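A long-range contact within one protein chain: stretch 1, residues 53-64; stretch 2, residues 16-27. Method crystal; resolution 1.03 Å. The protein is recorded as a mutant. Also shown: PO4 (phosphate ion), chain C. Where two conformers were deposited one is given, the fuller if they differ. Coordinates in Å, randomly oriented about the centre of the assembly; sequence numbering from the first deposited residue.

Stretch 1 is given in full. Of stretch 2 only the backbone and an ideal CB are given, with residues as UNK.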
# COMPACT_ATOMS: atom_id res chain seq x y z
N GLU A 53 -14.40 -3.83 -6.35
CA GLU A 53 -13.95 -5.06 -7.02
C GLU A 53 -12.83 -5.75 -6.26
O GLU A 53 -11.99 -5.08 -5.65
CB GLU A 53 -13.49 -4.72 -8.43
CG GLU A 53 -14.56 -4.09 -9.31
CD GLU A 53 -15.72 -5.01 -9.63
OE1 GLU A 53 -15.52 -6.23 -9.65
OE2 GLU A 53 -16.82 -4.50 -9.88
N PRO A 54 -12.77 -7.08 -6.33
CA PRO A 54 -11.68 -7.79 -5.67
C PRO A 54 -10.36 -7.53 -6.40
O PRO A 54 -10.33 -6.99 -7.50
CB PRO A 54 -12.12 -9.26 -5.76
CG PRO A 54 -12.98 -9.29 -7.02
CD PRO A 54 -13.66 -7.96 -7.10
N PRO A 55 -9.26 -7.96 -5.78
CA PRO A 55 -7.97 -7.77 -6.44
C PRO A 55 -7.90 -8.53 -7.76
O PRO A 55 -8.61 -9.50 -8.03
CB PRO A 55 -6.96 -8.33 -5.40
CG PRO A 55 -7.67 -8.20 -4.08
CD PRO A 55 -9.11 -8.53 -4.43
N HIS A 56 -6.97 -8.12 -8.59
CA HIS A 56 -6.62 -8.80 -9.84
C HIS A 56 -6.31 -10.25 -9.54
O HIS A 56 -5.72 -10.59 -8.52
CB HIS A 56 -5.44 -8.08 -10.45
CG HIS A 56 -5.09 -8.47 -11.85
ND1 HIS A 56 -4.53 -9.67 -12.20
CD2 HIS A 56 -5.18 -7.75 -13.00
CE1 HIS A 56 -4.30 -9.69 -13.50
NE2 HIS A 56 -4.70 -8.55 -14.01
N GLU A 57 -6.66 -11.11 -10.48
CA GLU A 57 -6.32 -12.52 -10.41
C GLU A 57 -4.87 -12.75 -10.03
O GLU A 57 -4.59 -13.65 -9.22
CB GLU A 57 -6.65 -13.20 -11.75
CG GLU A 57 -6.11 -14.58 -11.91
CD GLU A 57 -6.54 -15.27 -13.19
OE1 GLU A 57 -7.68 -15.06 -13.65
OE2 GLU A 57 -5.73 -16.08 -13.69
N GLY A 58 -3.94 -12.02 -10.62
CA GLY A 58 -2.53 -12.26 -10.31
C GLY A 58 -2.17 -12.00 -8.85
O GLY A 58 -1.31 -12.69 -8.29
N THR A 59 -2.81 -10.98 -8.25
CA THR A 59 -2.58 -10.69 -6.84
C THR A 59 -3.25 -11.74 -5.98
O THR A 59 -2.66 -12.24 -5.02
CB THR A 59 -3.02 -9.28 -6.49
OG1 THR A 59 -2.06 -8.40 -7.09
CG2 THR A 59 -3.11 -9.06 -5.00
N GLN A 60 -4.48 -12.14 -6.31
CA GLN A 60 -5.12 -13.20 -5.54
C GLN A 60 -4.29 -14.48 -5.59
O GLN A 60 -4.14 -15.15 -4.57
CB GLN A 60 -6.52 -13.49 -6.09
CG GLN A 60 -7.48 -12.33 -5.94
CD GLN A 60 -8.92 -12.70 -6.20
OE1 GLN A 60 -9.35 -13.80 -5.85
NE2 GLN A 60 -9.66 -11.80 -6.84
N LYS A 61 -3.74 -14.82 -6.76
CA LYS A 61 -2.98 -16.05 -6.86
C LYS A 61 -1.73 -16.01 -5.98
O LYS A 61 -1.41 -17.01 -5.34
CB LYS A 61 -2.59 -16.32 -8.31
CG LYS A 61 -3.74 -16.82 -9.15
CD LYS A 61 -3.33 -16.97 -10.63
CE LYS A 61 -4.41 -17.65 -11.45
NZ LYS A 61 -3.89 -17.90 -12.83
N ILE A 62 -1.00 -14.89 -5.99
CA ILE A 62 0.21 -14.77 -5.16
C ILE A 62 -0.14 -14.84 -3.71
O ILE A 62 0.55 -15.52 -2.95
CB ILE A 62 0.87 -13.36 -5.35
CG1 ILE A 62 1.60 -13.29 -6.67
CG2 ILE A 62 1.84 -13.01 -4.19
CD1 ILE A 62 2.91 -14.05 -6.67
N LEU A 63 -1.20 -14.14 -3.30
CA LEU A 63 -1.57 -14.18 -1.90
C LEU A 63 -2.03 -15.58 -1.49
O LEU A 63 -1.66 -16.08 -0.42
CB LEU A 63 -2.64 -13.13 -1.63
CG LEU A 63 -2.18 -11.67 -1.82
CD1 LEU A 63 -3.38 -10.76 -1.62
CD2 LEU A 63 -1.01 -11.30 -0.91
N ASN A 64 -2.82 -16.24 -2.32
CA ASN A 64 -3.26 -17.60 -2.01
C ASN A 64 -2.06 -18.54 -1.89
O ASN A 64 -2.02 -19.39 -1.01
CB ASN A 64 -4.20 -18.12 -3.09
CG ASN A 64 -5.59 -17.47 -3.04
OD1 ASN A 64 -5.99 -16.92 -2.01
ND2 ASN A 64 -6.32 -17.55 -4.14
N UNK A 16 -5.81 0.12 -7.62
CA UNK A 16 -6.17 -0.57 -6.39
C UNK A 16 -6.70 -1.99 -6.69
O UNK A 16 -7.61 -2.45 -6.02
CB UNK A 16 -7.22 0.24 -5.62
N UNK A 17 -6.07 -2.66 -7.66
CA UNK A 17 -6.34 -4.05 -7.94
C UNK A 17 -5.09 -4.92 -7.91
O UNK A 17 -5.23 -6.12 -7.63
CB UNK A 17 -7.02 -4.17 -9.30
N UNK A 18 -3.91 -4.38 -8.19
CA UNK A 18 -2.72 -5.24 -8.27
C UNK A 18 -1.78 -4.94 -7.11
O UNK A 18 -1.64 -5.76 -6.17
CB UNK A 18 -2.00 -5.05 -9.60
N UNK A 19 -1.10 -3.81 -7.15
CA UNK A 19 0.01 -3.56 -6.22
C UNK A 19 -0.40 -3.24 -4.80
O UNK A 19 0.04 -3.88 -3.85
CB UNK A 19 0.86 -2.40 -6.75
N UNK A 20 -1.25 -2.23 -4.62
CA UNK A 20 -1.57 -1.84 -3.26
C UNK A 20 -2.40 -2.90 -2.52
O UNK A 20 -2.19 -3.03 -1.32
CB UNK A 20 -2.32 -0.51 -3.27
N UNK A 21 -3.30 -3.67 -3.16
CA UNK A 21 -3.93 -4.73 -2.39
C UNK A 21 -2.91 -5.78 -1.95
O UNK A 21 -3.00 -6.34 -0.86
CB UNK A 21 -5.04 -5.39 -3.21
N UNK A 22 -1.96 -6.11 -2.84
CA UNK A 22 -0.97 -7.08 -2.45
C UNK A 22 -0.19 -6.62 -1.21
O UNK A 22 0.01 -7.37 -0.25
CB UNK A 22 -0.02 -7.34 -3.62
N UNK A 23 0.26 -5.36 -1.26
CA UNK A 23 0.99 -4.80 -0.15
C UNK A 23 0.15 -4.76 1.14
O UNK A 23 0.64 -5.06 2.21
CB UNK A 23 1.47 -3.39 -0.51
N UNK A 24 -1.13 -4.34 1.00
CA UNK A 24 -2.00 -4.26 2.16
C UNK A 24 -2.10 -5.62 2.82
O UNK A 24 -1.99 -5.73 4.05
CB UNK A 24 -3.39 -3.75 1.77
N UNK A 25 -2.37 -6.66 2.03
CA UNK A 25 -2.58 -7.98 2.61
C UNK A 25 -1.30 -8.51 3.28
O UNK A 25 -1.34 -9.09 4.36
CB UNK A 25 -3.05 -8.96 1.53
N UNK A 26 -0.16 -8.33 2.61
CA UNK A 26 1.10 -8.79 3.17
C UNK A 26 1.39 -8.05 4.49
O UNK A 26 1.76 -8.64 5.48
CB UNK A 26 2.24 -8.58 2.17
N UNK A 27 1.23 -6.72 4.47
CA UNK A 27 1.49 -5.90 5.64
C UNK A 27 0.59 -6.30 6.82
O UNK A 27 1.07 -6.45 7.96
CB UNK A 27 1.29 -4.42 5.30
P PO4 C . -2.46 -1.41 -9.94
O1 PO4 C . -1.28 -1.97 -9.20
O2 PO4 C . -2.33 0.07 -10.20
O3 PO4 C . -2.54 -2.16 -11.32
O4 PO4 C . -3.76 -1.76 -9.27

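Position 16 has phi/psi 53/39, a left-handed backbone that favours glycine, asparagine or aspartate, and its ideal CB has nothing of stretch 1 within 5.5 Å. The residue is Asn16; its side chain bonds to position 20, and a water bridges Asn16 O and Glu53 O.

At position 17 the backbone already fixes the register: His56 N donates to the carbonyl O of 17 (2.8 Å, 162°). CA-to-CB points sideways, with the ideal CB 4.0 Å from His56 N and 4.7 Å from Pro54 O. Since the backbone bond already occupies His56 N, a branched or longer apolar chain would suit, among others. Ile17 takes the place, chi1 p: its CG2 lies 3.9 Å from Pro54 O and its CD1 sits at the edge of the His56 ring, 4.4 Å from CD2.

The ideal CB of 18 is 4.2 Å from Thr59 OG1 and 4.7 Å from His56 CB, while the phosphate lies nearby, so a small residue such as serine, alanine or cysteine fits. It is Cys18, whose SG is 3.6 Å from His56 CB and 4.2 Å from the ring centroid, obliquely placed. Its carbonyl accepts from Thr59 OG1 (Cys18 O, 2.8 Å), giving that hydroxyl a partner across the contact.

CA-to-CB of 19 points away from stretch 1, and the phosphate invites a cationic donor. Arg19 supplies it: NE reaches PO4 O1 at 2.8 Å and NH2 reaches PO4 O2 at 2.9 Å. Position 20 is out of reach, leaving stretch 1 no say; it is Ser20, whose OG, less surely placed, accepts from Asn16 ND2 at 2.9 Å.

CA-to-CB of 21 points toward stretch 1, its ideal CB 3.9 Å from Pro55 CG and 4.5 Å from Thr59 CG2. Alanine, valine or, in this first turn of the helix, proline would suit. Pro21 packs its CB 4.0 Å from Pro55 CG.

At 22 the CB leaves sideways, 3.8 Å from Thr59 CG2 and 4.9 Å from Leu63 CD2, so a long apolar chain can run along the neighbouring helix; leucine or methionine would serve. Met22, t-t-m, brings CG 4.0 Å from Leu63 CD2, SD 4.1 Å from Ile62 CG2 and CE 3.7 Å from Thr59 OG1.

Positions 23 (away) and 24 (out of reach) are unconstrained here: Ala23 and Glu24.

The ideal CB of 25 is already 3.6 Å from Leu63 CD1, favouring a small residue. Ala25 CB meets that CD1 at 3.7 Å.

CA-to-CB of 26 points sideways, and the ideal CB lies 5.2 Å from Leu63 CD2, a gap an aliphatic chain can close. Ile26 does so with CG1, 4.0 Å from Leu63 CD2. Position 27, out of reach, is Met27.

Stretch 2 (16-27) NICRSPMAEAIM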
# COMPACT_ATOMS: atom_id res chain seq x y z
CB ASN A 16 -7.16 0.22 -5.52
CG ASN A 16 -7.30 -0.30 -4.10
OD1 ASN A 16 -8.39 -0.22 -3.53
ND2 ASN A 16 -6.22 -0.79 -3.48
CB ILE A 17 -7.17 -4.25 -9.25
CG1 ILE A 17 -6.52 -3.54 -10.45
CG2 ILE A 17 -8.59 -3.81 -9.04
CD1 ILE A 17 -7.06 -4.01 -11.77
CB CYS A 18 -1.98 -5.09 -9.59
SG CYS A 18 -2.98 -5.55 -11.04
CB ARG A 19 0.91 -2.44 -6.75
CG ARG A 19 1.68 -2.83 -8.00
CD ARG A 19 2.29 -1.65 -8.76
NE ARG A 19 1.24 -0.86 -9.35
CZ ARG A 19 1.41 0.31 -9.93
NH1 ARG A 19 2.64 0.81 -10.04
NH2 ARG A 19 0.37 0.99 -10.40
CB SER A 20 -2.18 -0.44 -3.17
OG SER A 20 -3.43 -0.31 -3.83
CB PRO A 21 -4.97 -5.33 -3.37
CG PRO A 21 -5.27 -4.20 -4.30
CD PRO A 21 -3.92 -3.52 -4.50
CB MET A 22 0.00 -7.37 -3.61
CG MET A 22 0.79 -8.60 -3.33
SD MET A 22 2.21 -8.89 -4.42
CE MET A 22 1.43 -9.02 -6.02
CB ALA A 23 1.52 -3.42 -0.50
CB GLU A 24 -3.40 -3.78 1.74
CG GLU A 24 -4.41 -3.88 2.83
CD GLU A 24 -5.83 -3.54 2.44
OE1 GLU A 24 -6.11 -3.13 1.30
OE2 GLU A 24 -6.72 -3.74 3.32
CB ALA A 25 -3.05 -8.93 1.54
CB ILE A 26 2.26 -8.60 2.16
CG1 ILE A 26 2.09 -9.51 0.96
CG2 ILE A 26 3.62 -8.77 2.86
CD1 ILE A 26 2.96 -9.15 -0.20
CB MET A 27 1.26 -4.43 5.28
CG MET A 27 1.53 -3.42 6.38
SD MET A 27 3.30 -3.19 6.58
CE MET A 27 3.29 -1.68 7.56
O HOH W 1 -9.00 -4.73 -5.00
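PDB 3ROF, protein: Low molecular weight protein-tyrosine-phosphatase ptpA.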